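Local coordinates for heme oxygenase (Leptospira interrogans, PDB 5KZL), which probably catalyses the oxidative opening of haem to biliverdin, carbon monoxide and free iron, and holds haem in a helical pocket, at residues Glu123-Arg132 with Ile194-Asn205. The protein carries 1 engineered substitution. Numbering follows the deposited sequence.
With HEM (protoporphyrin IX containing Fe), chain B.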
# COMPACT_ATOMS: atom_id res chain seq x y z
N GLU A 123 7.25 -2.42 -15.53
CA GLU A 123 5.83 -2.74 -15.75
C GLU A 123 5.24 -3.50 -14.54
O GLU A 123 4.05 -3.40 -14.27
CB GLU A 123 5.64 -3.59 -17.02
CG GLU A 123 6.14 -2.90 -18.28
CD GLU A 123 7.65 -2.81 -18.50
OE1 GLU A 123 8.40 -3.60 -17.89
OE2 GLU A 123 8.08 -1.91 -19.27
N LEU A 124 6.08 -4.26 -13.82
CA LEU A 124 5.61 -5.00 -12.64
C LEU A 124 5.25 -4.08 -11.44
O LEU A 124 4.63 -4.55 -10.48
CB LEU A 124 6.59 -6.12 -12.22
CG LEU A 124 6.83 -7.29 -13.20
CD1 LEU A 124 7.82 -8.27 -12.61
CD2 LEU A 124 5.54 -8.03 -13.53
N LEU A 125 5.62 -2.77 -11.51
CA LEU A 125 5.22 -1.81 -10.47
C LEU A 125 3.68 -1.67 -10.46
O LEU A 125 3.11 -1.26 -9.45
CB LEU A 125 5.89 -0.44 -10.67
CG LEU A 125 7.39 -0.38 -10.35
CD1 LEU A 125 7.96 1.00 -10.67
CD2 LEU A 125 7.68 -0.76 -8.87
N ALA A 126 3.01 -2.10 -11.57
CA ALA A 126 1.54 -2.13 -11.63
C ALA A 126 1.00 -3.00 -10.49
O ALA A 126 -0.02 -2.66 -9.91
CB ALA A 126 1.06 -2.67 -12.98
N ALA A 127 1.70 -4.11 -10.17
CA ALA A 127 1.34 -5.03 -9.08
C ALA A 127 1.42 -4.36 -7.71
O ALA A 127 0.56 -4.57 -6.87
CB ALA A 127 2.24 -6.24 -9.09
N HIS A 128 2.45 -3.55 -7.52
CA HIS A 128 2.71 -2.78 -6.32
C HIS A 128 1.63 -1.71 -6.10
O HIS A 128 1.08 -1.61 -5.00
CB HIS A 128 4.13 -2.21 -6.41
CG HIS A 128 5.17 -3.28 -6.22
ND1 HIS A 128 5.82 -3.45 -5.01
CD2 HIS A 128 5.59 -4.24 -7.08
CE1 HIS A 128 6.65 -4.46 -5.19
NE2 HIS A 128 6.54 -4.99 -6.41
N SER A 129 1.30 -0.96 -7.17
CA SER A 129 0.21 0.01 -7.20
C SER A 129 -1.13 -0.71 -6.82
O SER A 129 -1.80 -0.28 -5.89
CB SER A 129 0.09 0.63 -8.58
OG SER A 129 -1.12 1.35 -8.65
N TYR A 130 -1.47 -1.82 -7.49
CA TYR A 130 -2.69 -2.59 -7.19
C TYR A 130 -2.78 -3.03 -5.72
O TYR A 130 -3.76 -2.71 -5.04
CB TYR A 130 -2.83 -3.82 -8.14
CG TYR A 130 -3.92 -4.79 -7.70
CD1 TYR A 130 -5.26 -4.54 -7.98
CD2 TYR A 130 -3.61 -5.95 -7.00
CE1 TYR A 130 -6.27 -5.41 -7.56
CE2 TYR A 130 -4.61 -6.81 -6.54
CZ TYR A 130 -5.93 -6.56 -6.86
OH TYR A 130 -6.92 -7.42 -6.41
N VAL A 131 -1.80 -3.81 -5.26
CA VAL A 131 -1.83 -4.41 -3.92
C VAL A 131 -1.92 -3.35 -2.85
O VAL A 131 -2.81 -3.44 -2.02
CB VAL A 131 -0.68 -5.43 -3.66
CG1 VAL A 131 -0.76 -5.97 -2.25
CG2 VAL A 131 -0.74 -6.57 -4.67
N ARG A 132 -1.04 -2.36 -2.88
CA ARG A 132 -1.09 -1.29 -1.90
C ARG A 132 -2.20 -0.23 -2.18
O ARG A 132 -3.09 -0.09 -1.36
CB ARG A 132 0.30 -0.62 -1.68
CG ARG A 132 1.31 -1.48 -0.85
CD ARG A 132 0.79 -2.15 0.45
NE ARG A 132 -0.05 -1.27 1.28
CZ ARG A 132 -0.72 -1.63 2.38
NH1 ARG A 132 -0.63 -2.87 2.86
NH2 ARG A 132 -1.50 -0.75 3.00
N ILE A 194 2.27 -9.97 -13.90
CA ILE A 194 1.75 -8.93 -12.98
C ILE A 194 1.05 -9.63 -11.79
O ILE A 194 1.27 -9.24 -10.64
CB ILE A 194 0.87 -7.85 -13.68
CG1 ILE A 194 1.72 -7.04 -14.72
CG2 ILE A 194 0.27 -6.86 -12.64
CD1 ILE A 194 0.92 -6.29 -15.76
N LEU A 195 0.28 -10.71 -12.06
CA LEU A 195 -0.34 -11.50 -10.99
C LEU A 195 0.74 -12.13 -10.04
O LEU A 195 0.61 -12.04 -8.82
CB LEU A 195 -1.30 -12.57 -11.58
CG LEU A 195 -1.94 -13.56 -10.61
CD1 LEU A 195 -2.76 -12.85 -9.52
CD2 LEU A 195 -2.79 -14.58 -11.37
N ALA A 196 1.81 -12.73 -10.61
CA ALA A 196 2.91 -13.33 -9.84
C ALA A 196 3.57 -12.26 -8.93
O ALA A 196 3.78 -12.51 -7.74
CB ALA A 196 3.93 -13.92 -10.79
N GLU A 197 3.76 -11.03 -9.46
CA GLU A 197 4.31 -9.94 -8.65
C GLU A 197 3.37 -9.54 -7.51
O GLU A 197 3.83 -9.39 -6.37
CB GLU A 197 4.74 -8.74 -9.50
CG GLU A 197 5.57 -7.70 -8.73
CD GLU A 197 6.91 -8.17 -8.18
OE1 GLU A 197 7.37 -9.26 -8.58
OE2 GLU A 197 7.51 -7.44 -7.35
N SER A 198 2.06 -9.45 -7.79
CA SER A 198 1.04 -9.10 -6.79
C SER A 198 1.09 -10.08 -5.61
O SER A 198 1.06 -9.66 -4.46
CB SER A 198 -0.34 -9.06 -7.43
OG SER A 198 -0.39 -8.09 -8.46
N LYS A 199 1.21 -11.39 -5.90
CA LYS A 199 1.33 -12.41 -4.85
C LYS A 199 2.56 -12.18 -3.96
O LYS A 199 2.46 -12.30 -2.72
CB LYS A 199 1.35 -13.80 -5.45
CG LYS A 199 0.02 -14.19 -6.08
CD LYS A 199 0.15 -15.51 -6.80
CE LYS A 199 -1.16 -15.93 -7.40
NZ LYS A 199 -1.97 -16.70 -6.42
N GLN A 200 3.69 -11.80 -4.59
CA GLN A 200 4.95 -11.49 -3.90
C GLN A 200 4.75 -10.28 -2.99
O GLN A 200 5.23 -10.28 -1.85
CB GLN A 200 6.04 -11.17 -4.94
CG GLN A 200 7.09 -12.24 -5.14
CD GLN A 200 7.78 -12.62 -3.86
OE1 GLN A 200 8.63 -11.90 -3.30
NE2 GLN A 200 7.39 -13.75 -3.37
N VAL A 201 4.04 -9.26 -3.49
CA VAL A 201 3.76 -8.03 -2.71
C VAL A 201 2.95 -8.41 -1.47
O VAL A 201 3.30 -7.95 -0.38
CB VAL A 201 3.09 -6.89 -3.52
CG1 VAL A 201 2.91 -5.64 -2.66
CG2 VAL A 201 3.89 -6.55 -4.76
N PHE A 202 1.89 -9.25 -1.61
CA PHE A 202 1.11 -9.67 -0.44
C PHE A 202 2.03 -10.33 0.58
O PHE A 202 1.93 -10.03 1.76
CB PHE A 202 -0.06 -10.62 -0.80
CG PHE A 202 -1.35 -9.91 -1.16
CD1 PHE A 202 -2.19 -9.41 -0.17
CD2 PHE A 202 -1.73 -9.77 -2.49
CE1 PHE A 202 -3.37 -8.74 -0.51
CE2 PHE A 202 -2.91 -9.11 -2.83
CZ PHE A 202 -3.72 -8.58 -1.84
N LEU A 203 2.96 -11.19 0.10
CA LEU A 203 3.91 -11.87 0.99
C LEU A 203 4.83 -10.87 1.71
O LEU A 203 5.12 -11.04 2.91
CB LEU A 203 4.76 -12.86 0.19
CG LEU A 203 5.49 -13.90 1.04
CD1 LEU A 203 4.50 -14.99 1.59
CD2 LEU A 203 6.61 -14.56 0.25
N LEU A 204 5.26 -9.81 0.99
CA LEU A 204 6.16 -8.80 1.59
C LEU A 204 5.42 -8.01 2.66
O LEU A 204 6.02 -7.72 3.70
CB LEU A 204 6.77 -7.89 0.53
CG LEU A 204 7.84 -8.57 -0.39
CD1 LEU A 204 8.03 -7.79 -1.68
CD2 LEU A 204 9.17 -8.66 0.31
N ASN A 205 4.11 -7.78 2.47
CA ASN A 205 3.27 -7.13 3.48
C ASN A 205 3.10 -8.03 4.70
O ASN A 205 3.19 -7.54 5.82
CB ASN A 205 1.91 -6.73 2.90
CG ASN A 205 2.04 -5.42 2.18
OD1 ASN A 205 1.92 -4.36 2.79
ND2 ASN A 205 2.47 -5.45 0.92
CHA HEM B . -9.97 -4.85 -0.96
CHB HEM B . -5.28 -5.21 -0.32
CHC HEM B . -6.08 -5.89 4.35
CHD HEM B . -10.54 -4.63 3.76
C1A HEM B . -8.63 -4.88 -1.17
C2A HEM B . -8.04 -4.84 -2.47
C3A HEM B . -6.73 -4.97 -2.29
C4A HEM B . -6.50 -5.06 -0.91
CMA HEM B . -5.67 -4.96 -3.32
CAA HEM B . -8.73 -4.67 -3.80
CBA HEM B . -9.37 -5.98 -4.32
CGA HEM B . -9.88 -5.79 -5.68
O1A HEM B . -9.44 -6.42 -6.60
O2A HEM B . -10.77 -4.97 -5.85
C1B HEM B . -5.07 -5.46 1.03
C2B HEM B . -3.77 -5.77 1.60
C3B HEM B . -4.03 -5.96 2.91
C4B HEM B . -5.47 -5.77 3.12
CMB HEM B . -2.45 -5.83 0.92
CAB HEM B . -3.16 -6.30 3.97
CBB HEM B . -2.05 -6.70 3.61
C1C HEM B . -7.32 -5.47 4.67
C2C HEM B . -7.81 -5.18 5.98
C3C HEM B . -9.08 -4.81 5.79
C4C HEM B . -9.36 -4.84 4.38
CMC HEM B . -7.03 -5.27 7.29
CAC HEM B . -9.99 -4.44 6.86
CBC HEM B . -11.02 -3.75 6.62
C1D HEM B . -10.78 -4.69 2.40
C2D HEM B . -12.12 -4.51 1.81
C3D HEM B . -11.95 -4.54 0.51
C4D HEM B . -10.51 -4.76 0.30
CMD HEM B . -13.40 -4.27 2.54
CAD HEM B . -13.04 -4.44 -0.52
CBD HEM B . -13.56 -3.06 -0.71
CGD HEM B . -14.63 -2.98 -1.76
O1D HEM B . -14.79 -3.83 -2.54
O2D HEM B . -15.29 -1.99 -1.78
NA HEM B . -7.65 -5.05 -0.29
NB HEM B . -5.95 -5.53 1.98
NC HEM B . -8.27 -5.26 3.79
ND HEM B . -9.88 -4.82 1.45
FE HEM B . -7.98 -5.18 1.72
O HOH W 1 -7.64 -2.94 2.03
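With CG of H128 set beside its backbone N (chi1 -72°) and the chain of E197 extended at chi1 but bent at chi2 (62°), imidazole and carboxylate meet across the two helices. NE2 of H128 donates over 2.8 Å to the anti lone pair of OE2 of E197, nearly straight and close to the ring plane; OE1 of E197 forms a salt bridge with R113. V201 covers one face of the ring: its CG2 lies 3.4 Å from the centroid of the H128 ring, almost on the normal, a CH-pi contact.

The axes of 125-132 and 194-205 approach to 8.0 Å, consistent with the small side chains of A127 and S198. CB of A127 lies 3.3 Å from OG of S198, whose hydroxyl turns back to the I194 carbonyl. One turn on, V131 fits between V201 and F202, its CG1 sitting 3.8 Å above the centre of the F202 ring.

At the haem end, NH1 of R132 reaches OD1 of N205 (3.0 Å), well above the carbonyl plane and so off its lone pairs; Y55 and D136 take the other guanidinium nitrogens. OH of Y130 donates to propionate O1A of the haem at 2.7 Å, while CE1 of F202 packs against methyl CMB. Crossing at -50°, segments 125-132 and 194-205 thus form a buried interface that runs into the haem pocket of the all-helical heme oxygenase fold.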